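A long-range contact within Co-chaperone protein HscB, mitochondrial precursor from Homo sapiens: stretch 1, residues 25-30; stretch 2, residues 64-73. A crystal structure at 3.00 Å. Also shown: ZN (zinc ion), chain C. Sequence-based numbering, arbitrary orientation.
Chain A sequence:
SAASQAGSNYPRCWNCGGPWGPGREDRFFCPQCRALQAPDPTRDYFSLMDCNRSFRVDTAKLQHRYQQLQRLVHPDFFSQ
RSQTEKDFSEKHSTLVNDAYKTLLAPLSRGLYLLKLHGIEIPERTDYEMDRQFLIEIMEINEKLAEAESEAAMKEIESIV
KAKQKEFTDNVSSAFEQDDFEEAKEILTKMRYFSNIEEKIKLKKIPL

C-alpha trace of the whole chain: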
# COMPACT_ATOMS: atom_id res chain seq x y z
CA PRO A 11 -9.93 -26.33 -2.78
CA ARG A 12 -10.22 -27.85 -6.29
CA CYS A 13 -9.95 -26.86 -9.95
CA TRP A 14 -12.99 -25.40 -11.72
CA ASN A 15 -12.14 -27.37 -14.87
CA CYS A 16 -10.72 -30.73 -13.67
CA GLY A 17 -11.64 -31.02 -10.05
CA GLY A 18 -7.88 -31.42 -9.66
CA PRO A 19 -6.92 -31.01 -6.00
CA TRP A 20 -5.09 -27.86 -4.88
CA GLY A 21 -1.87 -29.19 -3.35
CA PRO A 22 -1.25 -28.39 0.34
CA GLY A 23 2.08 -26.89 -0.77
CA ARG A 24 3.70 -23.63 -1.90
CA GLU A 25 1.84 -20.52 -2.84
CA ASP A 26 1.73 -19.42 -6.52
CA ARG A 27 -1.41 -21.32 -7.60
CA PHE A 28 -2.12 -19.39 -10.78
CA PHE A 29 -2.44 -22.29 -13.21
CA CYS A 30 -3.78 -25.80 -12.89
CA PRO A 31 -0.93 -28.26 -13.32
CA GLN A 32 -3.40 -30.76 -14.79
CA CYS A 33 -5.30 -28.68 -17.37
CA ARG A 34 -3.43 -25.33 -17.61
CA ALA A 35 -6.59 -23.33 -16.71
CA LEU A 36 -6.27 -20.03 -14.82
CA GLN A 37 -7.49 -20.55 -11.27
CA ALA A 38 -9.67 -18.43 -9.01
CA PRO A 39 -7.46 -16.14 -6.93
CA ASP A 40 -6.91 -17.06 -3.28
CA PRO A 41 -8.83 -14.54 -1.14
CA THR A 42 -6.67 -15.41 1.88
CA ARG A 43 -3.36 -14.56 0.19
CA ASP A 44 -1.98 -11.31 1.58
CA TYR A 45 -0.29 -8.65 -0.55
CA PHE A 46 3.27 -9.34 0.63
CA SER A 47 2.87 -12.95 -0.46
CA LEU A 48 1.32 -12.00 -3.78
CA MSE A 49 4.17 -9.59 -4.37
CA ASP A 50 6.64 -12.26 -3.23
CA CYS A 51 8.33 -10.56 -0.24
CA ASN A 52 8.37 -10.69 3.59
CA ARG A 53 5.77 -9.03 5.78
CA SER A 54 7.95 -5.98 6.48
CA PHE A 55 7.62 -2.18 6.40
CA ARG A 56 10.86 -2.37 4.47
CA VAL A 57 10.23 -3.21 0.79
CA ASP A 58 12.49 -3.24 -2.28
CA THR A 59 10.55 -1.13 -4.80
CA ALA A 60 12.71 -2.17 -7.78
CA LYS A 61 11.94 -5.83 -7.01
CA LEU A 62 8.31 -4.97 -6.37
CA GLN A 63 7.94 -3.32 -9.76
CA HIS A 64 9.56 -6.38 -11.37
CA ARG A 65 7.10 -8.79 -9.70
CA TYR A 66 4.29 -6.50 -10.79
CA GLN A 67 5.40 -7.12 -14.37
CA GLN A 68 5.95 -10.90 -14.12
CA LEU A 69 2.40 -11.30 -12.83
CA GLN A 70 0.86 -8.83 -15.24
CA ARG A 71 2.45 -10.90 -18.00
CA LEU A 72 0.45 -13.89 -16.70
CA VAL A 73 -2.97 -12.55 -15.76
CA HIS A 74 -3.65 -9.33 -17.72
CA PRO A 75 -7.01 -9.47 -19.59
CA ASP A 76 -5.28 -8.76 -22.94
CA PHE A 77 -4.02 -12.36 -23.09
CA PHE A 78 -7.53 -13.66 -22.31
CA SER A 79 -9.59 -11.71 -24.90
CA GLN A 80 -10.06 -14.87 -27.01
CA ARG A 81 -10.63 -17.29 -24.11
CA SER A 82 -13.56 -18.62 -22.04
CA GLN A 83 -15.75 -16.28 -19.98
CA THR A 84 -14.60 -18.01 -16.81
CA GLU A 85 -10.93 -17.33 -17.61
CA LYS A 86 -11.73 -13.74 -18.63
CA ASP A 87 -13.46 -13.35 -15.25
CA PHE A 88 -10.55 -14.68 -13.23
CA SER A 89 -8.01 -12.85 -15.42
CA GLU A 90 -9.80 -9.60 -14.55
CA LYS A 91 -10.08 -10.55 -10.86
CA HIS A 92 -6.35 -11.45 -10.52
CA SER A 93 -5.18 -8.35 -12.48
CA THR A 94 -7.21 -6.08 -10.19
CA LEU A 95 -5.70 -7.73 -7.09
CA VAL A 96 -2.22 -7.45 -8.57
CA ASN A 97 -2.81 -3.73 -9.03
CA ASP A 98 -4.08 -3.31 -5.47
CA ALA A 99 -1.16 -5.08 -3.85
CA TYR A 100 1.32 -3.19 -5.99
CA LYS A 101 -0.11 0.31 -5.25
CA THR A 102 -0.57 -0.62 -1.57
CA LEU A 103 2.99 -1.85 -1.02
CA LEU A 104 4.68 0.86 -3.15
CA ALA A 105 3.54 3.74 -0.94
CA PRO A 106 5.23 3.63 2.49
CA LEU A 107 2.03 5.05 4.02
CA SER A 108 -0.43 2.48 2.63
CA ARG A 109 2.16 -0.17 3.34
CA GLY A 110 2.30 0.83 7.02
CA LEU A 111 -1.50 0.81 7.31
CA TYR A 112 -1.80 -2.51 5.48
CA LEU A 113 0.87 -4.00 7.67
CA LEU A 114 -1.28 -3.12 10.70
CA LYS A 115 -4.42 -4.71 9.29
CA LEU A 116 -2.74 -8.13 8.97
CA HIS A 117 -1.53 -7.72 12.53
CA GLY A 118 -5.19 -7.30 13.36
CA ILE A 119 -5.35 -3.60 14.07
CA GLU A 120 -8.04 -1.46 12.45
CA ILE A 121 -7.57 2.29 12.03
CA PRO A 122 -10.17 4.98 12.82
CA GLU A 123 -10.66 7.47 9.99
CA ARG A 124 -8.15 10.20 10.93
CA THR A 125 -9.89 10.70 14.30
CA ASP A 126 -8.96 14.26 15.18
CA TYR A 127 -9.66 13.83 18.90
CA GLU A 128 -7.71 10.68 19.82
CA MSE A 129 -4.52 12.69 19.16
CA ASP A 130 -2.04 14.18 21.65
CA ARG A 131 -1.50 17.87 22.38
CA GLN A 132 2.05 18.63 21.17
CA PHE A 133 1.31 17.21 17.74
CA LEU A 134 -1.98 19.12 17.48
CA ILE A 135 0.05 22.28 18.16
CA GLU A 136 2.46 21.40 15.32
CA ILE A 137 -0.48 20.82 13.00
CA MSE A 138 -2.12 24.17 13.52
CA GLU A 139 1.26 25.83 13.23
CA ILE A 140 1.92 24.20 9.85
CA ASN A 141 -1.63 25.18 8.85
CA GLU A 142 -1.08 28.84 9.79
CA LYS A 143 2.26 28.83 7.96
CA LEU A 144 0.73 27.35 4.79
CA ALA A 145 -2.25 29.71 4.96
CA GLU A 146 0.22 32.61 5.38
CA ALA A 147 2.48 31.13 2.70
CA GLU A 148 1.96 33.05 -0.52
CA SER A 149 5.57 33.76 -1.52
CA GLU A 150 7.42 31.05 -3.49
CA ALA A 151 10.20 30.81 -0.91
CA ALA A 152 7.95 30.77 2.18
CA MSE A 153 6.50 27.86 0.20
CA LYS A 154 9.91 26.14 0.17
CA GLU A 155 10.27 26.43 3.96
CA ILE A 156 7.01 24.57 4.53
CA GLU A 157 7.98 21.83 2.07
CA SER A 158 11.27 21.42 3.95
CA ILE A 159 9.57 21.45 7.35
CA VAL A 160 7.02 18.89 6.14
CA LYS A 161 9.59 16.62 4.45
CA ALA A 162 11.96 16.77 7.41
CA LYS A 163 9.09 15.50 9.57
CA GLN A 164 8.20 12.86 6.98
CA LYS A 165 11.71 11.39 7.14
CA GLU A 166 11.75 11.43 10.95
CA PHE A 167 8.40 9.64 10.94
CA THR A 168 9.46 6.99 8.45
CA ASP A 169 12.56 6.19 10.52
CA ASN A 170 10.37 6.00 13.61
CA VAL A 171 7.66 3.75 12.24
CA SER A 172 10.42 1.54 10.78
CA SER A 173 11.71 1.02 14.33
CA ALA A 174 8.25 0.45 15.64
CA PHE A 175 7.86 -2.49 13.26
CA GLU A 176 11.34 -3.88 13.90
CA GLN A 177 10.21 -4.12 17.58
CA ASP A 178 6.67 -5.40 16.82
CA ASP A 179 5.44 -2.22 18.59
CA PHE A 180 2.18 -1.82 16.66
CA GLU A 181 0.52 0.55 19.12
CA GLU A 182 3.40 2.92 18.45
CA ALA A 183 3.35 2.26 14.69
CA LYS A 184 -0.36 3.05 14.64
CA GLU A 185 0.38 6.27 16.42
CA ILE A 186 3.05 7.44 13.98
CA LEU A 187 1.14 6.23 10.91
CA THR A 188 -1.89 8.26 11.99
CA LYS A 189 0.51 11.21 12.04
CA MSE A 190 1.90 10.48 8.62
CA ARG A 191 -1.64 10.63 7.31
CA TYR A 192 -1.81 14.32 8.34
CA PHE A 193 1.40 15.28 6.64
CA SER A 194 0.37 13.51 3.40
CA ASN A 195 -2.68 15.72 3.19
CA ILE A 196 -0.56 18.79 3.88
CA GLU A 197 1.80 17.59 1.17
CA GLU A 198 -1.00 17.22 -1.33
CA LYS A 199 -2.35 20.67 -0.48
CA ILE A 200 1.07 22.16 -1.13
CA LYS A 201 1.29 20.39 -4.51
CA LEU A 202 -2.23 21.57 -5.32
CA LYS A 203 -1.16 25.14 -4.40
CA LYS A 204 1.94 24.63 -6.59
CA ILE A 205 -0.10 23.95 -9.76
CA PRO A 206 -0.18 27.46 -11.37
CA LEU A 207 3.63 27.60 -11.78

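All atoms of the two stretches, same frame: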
# COMPACT_ATOMS: atom_id res chain seq x y z
N GLU A 25 2.95 -21.47 -2.66
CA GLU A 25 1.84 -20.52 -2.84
C GLU A 25 1.31 -20.26 -4.25
O GLU A 25 0.10 -20.35 -4.45
CB GLU A 25 2.15 -19.20 -2.13
CG GLU A 25 0.91 -18.45 -1.63
CD GLU A 25 0.56 -18.74 -0.18
OE1 GLU A 25 1.50 -18.93 0.63
OE2 GLU A 25 -0.64 -18.77 0.16
N ASP A 26 2.17 -19.93 -5.20
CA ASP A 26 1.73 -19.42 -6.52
C ASP A 26 0.83 -20.37 -7.31
O ASP A 26 1.29 -21.04 -8.23
CB ASP A 26 2.93 -19.00 -7.38
CG ASP A 26 3.36 -17.56 -7.16
OD1 ASP A 26 2.70 -16.82 -6.40
OD2 ASP A 26 4.37 -17.16 -7.76
N ARG A 27 -0.46 -20.41 -6.96
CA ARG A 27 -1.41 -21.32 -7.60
C ARG A 27 -2.20 -20.61 -8.69
O ARG A 27 -3.43 -20.54 -8.66
CB ARG A 27 -2.38 -21.91 -6.57
CG ARG A 27 -1.73 -22.65 -5.44
CD ARG A 27 -2.53 -22.47 -4.16
NE ARG A 27 -1.65 -22.30 -3.01
CZ ARG A 27 -1.07 -23.30 -2.36
NH1 ARG A 27 -1.28 -24.56 -2.73
NH2 ARG A 27 -0.28 -23.05 -1.32
N PHE A 28 -1.48 -20.08 -9.67
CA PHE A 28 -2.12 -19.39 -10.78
C PHE A 28 -2.73 -20.35 -11.81
O PHE A 28 -3.86 -20.17 -12.24
CB PHE A 28 -1.14 -18.44 -11.46
CG PHE A 28 -0.65 -17.33 -10.58
CD1 PHE A 28 -1.53 -16.44 -9.98
CD2 PHE A 28 0.71 -17.17 -10.36
CE1 PHE A 28 -1.07 -15.42 -9.16
CE2 PHE A 28 1.19 -16.15 -9.53
CZ PHE A 28 0.29 -15.27 -8.94
N PHE A 29 -1.97 -21.38 -12.18
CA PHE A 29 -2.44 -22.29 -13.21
C PHE A 29 -2.56 -23.72 -12.73
O PHE A 29 -1.76 -24.17 -11.92
CB PHE A 29 -1.53 -22.21 -14.43
CG PHE A 29 -1.54 -20.88 -15.08
CD1 PHE A 29 -2.60 -20.49 -15.88
CD2 PHE A 29 -0.48 -19.99 -14.87
CE1 PHE A 29 -2.62 -19.23 -16.49
CE2 PHE A 29 -0.48 -18.74 -15.48
CZ PHE A 29 -1.55 -18.35 -16.29
N CYS A 30 -3.57 -24.41 -13.23
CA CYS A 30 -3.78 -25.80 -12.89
C CYS A 30 -2.71 -26.68 -13.52
O CYS A 30 -2.56 -26.68 -14.73
CB CYS A 30 -5.14 -26.24 -13.39
SG CYS A 30 -5.43 -27.99 -13.24
N HIS A 64 9.24 -5.21 -10.57
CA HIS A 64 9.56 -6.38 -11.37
C HIS A 64 8.50 -7.49 -11.22
O HIS A 64 8.02 -8.03 -12.22
CB HIS A 64 10.95 -6.90 -10.99
CG HIS A 64 11.43 -8.04 -11.83
ND1 HIS A 64 11.69 -7.91 -13.18
CD2 HIS A 64 11.70 -9.32 -11.51
CE1 HIS A 64 12.10 -9.07 -13.65
NE2 HIS A 64 12.11 -9.95 -12.66
N ARG A 65 8.15 -7.82 -9.97
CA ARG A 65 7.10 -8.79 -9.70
C ARG A 65 5.85 -8.34 -10.41
O ARG A 65 5.23 -9.11 -11.14
CB ARG A 65 6.79 -8.90 -8.21
CG ARG A 65 5.69 -9.91 -7.88
CD ARG A 65 6.31 -11.25 -7.52
NE ARG A 65 5.64 -12.44 -8.05
CZ ARG A 65 4.89 -13.27 -7.34
NH1 ARG A 65 4.37 -14.33 -7.92
NH2 ARG A 65 4.63 -13.06 -6.06
N TYR A 66 5.48 -7.08 -10.18
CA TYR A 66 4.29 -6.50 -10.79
C TYR A 66 4.21 -6.85 -12.27
O TYR A 66 3.14 -7.19 -12.79
CB TYR A 66 4.24 -4.98 -10.60
CG TYR A 66 3.05 -4.35 -11.28
CD1 TYR A 66 1.76 -4.50 -10.74
CD2 TYR A 66 3.18 -3.67 -12.48
CE1 TYR A 66 0.64 -3.95 -11.37
CE2 TYR A 66 2.07 -3.12 -13.13
CZ TYR A 66 0.81 -3.26 -12.57
OH TYR A 66 -0.28 -2.71 -13.19
N GLN A 67 5.34 -6.77 -12.96
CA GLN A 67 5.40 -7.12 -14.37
C GLN A 67 5.25 -8.62 -14.63
O GLN A 67 4.40 -9.02 -15.42
CB GLN A 67 6.67 -6.58 -15.00
CG GLN A 67 6.75 -5.07 -15.00
CD GLN A 67 8.17 -4.60 -15.07
OE1 GLN A 67 8.98 -5.17 -15.80
NE2 GLN A 67 8.50 -3.57 -14.30
N GLN A 68 6.05 -9.45 -13.97
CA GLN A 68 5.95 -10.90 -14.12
C GLN A 68 4.48 -11.33 -14.08
O GLN A 68 4.01 -12.06 -14.96
CB GLN A 68 6.70 -11.65 -13.01
CG GLN A 68 8.21 -11.52 -13.03
CD GLN A 68 8.86 -12.06 -11.75
OE1 GLN A 68 8.18 -12.38 -10.76
NE2 GLN A 68 10.19 -12.15 -11.77
N LEU A 69 3.77 -10.87 -13.06
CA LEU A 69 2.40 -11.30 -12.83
C LEU A 69 1.49 -10.74 -13.90
O LEU A 69 0.60 -11.44 -14.39
CB LEU A 69 1.92 -10.93 -11.42
CG LEU A 69 2.74 -11.55 -10.30
CD1 LEU A 69 2.17 -11.19 -8.93
CD2 LEU A 69 2.83 -13.06 -10.47
N GLN A 70 1.73 -9.49 -14.28
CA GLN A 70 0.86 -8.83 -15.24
C GLN A 70 1.05 -9.45 -16.63
O GLN A 70 0.19 -9.34 -17.50
CB GLN A 70 1.06 -7.31 -15.24
CG GLN A 70 -0.24 -6.51 -15.40
CD GLN A 70 -1.42 -7.05 -14.57
OE1 GLN A 70 -2.04 -8.04 -14.94
NE2 GLN A 70 -1.73 -6.37 -13.46
N ARG A 71 2.18 -10.12 -16.81
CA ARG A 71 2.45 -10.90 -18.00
C ARG A 71 1.56 -12.15 -18.02
O ARG A 71 1.20 -12.66 -19.08
CB ARG A 71 3.94 -11.29 -18.03
CG ARG A 71 4.51 -11.56 -19.42
CD ARG A 71 6.02 -11.87 -19.39
NE ARG A 71 6.85 -10.67 -19.20
CZ ARG A 71 7.59 -10.40 -18.12
NH1 ARG A 71 8.28 -9.27 -18.06
NH2 ARG A 71 7.64 -11.25 -17.09
N LEU A 72 1.17 -12.62 -16.83
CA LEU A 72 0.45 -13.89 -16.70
C LEU A 72 -1.05 -13.73 -16.67
O LEU A 72 -1.76 -14.56 -17.22
CB LEU A 72 0.89 -14.62 -15.42
CG LEU A 72 2.32 -15.14 -15.36
CD1 LEU A 72 2.68 -15.51 -13.93
CD2 LEU A 72 2.52 -16.32 -16.30
N VAL A 73 -1.53 -12.67 -16.03
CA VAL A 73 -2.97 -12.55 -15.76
C VAL A 73 -3.73 -11.41 -16.44
O VAL A 73 -4.96 -11.36 -16.38
CB VAL A 73 -3.27 -12.49 -14.24
CG1 VAL A 73 -2.76 -13.75 -13.56
CG2 VAL A 73 -2.67 -11.24 -13.62
ZN ZN C . -7.66 -28.15 -13.81

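The strongest polar link is a salt bridge between D26 and R65: OD2 of D26 lies 2.8 Å from NH1 of R65. The same NH1 also donates a weak hydrogen bond to OD1 of D26, at 3.4 Å with a nearly straight N-H...O angle of 167°. The CA-to-CB bond of D26 points toward the helix, so its short side chain presents the carboxylate directly. The CA-to-CB bond of R65 points sideways to stretch 1, but the end of its side chain comes nearer: chi1 is t, and off-well chi2 and chi3 (95° and -139°) bring the guanidinium to the acid.

Beside this charge pair, F28 forms the apolar centre. Its chi1 is m and its CA-to-CB bond points toward the helix, which carries the apolar ring to the side chains of L69 and L72; F28 is buried, and its ring has no polar group left without a partner there. NH1 of R65 approaches the ring edge, 4.0 Å from CE2 of F28, while CD2 of L69 packs 3.6 Å from that same CE2. One helical turn separates R65 from L69, so both can reach the ring. CD1 of L72 is more distant, 4.4 Å from CD2 of F28.

L72 also serves F29, with its CD2 3.9 Å from CE2 of F29; the backbone O of L72 lies at that ring's edge, 3.9 Å from CZ. The contact buries 272 Å² in total, F28 contributing the largest share.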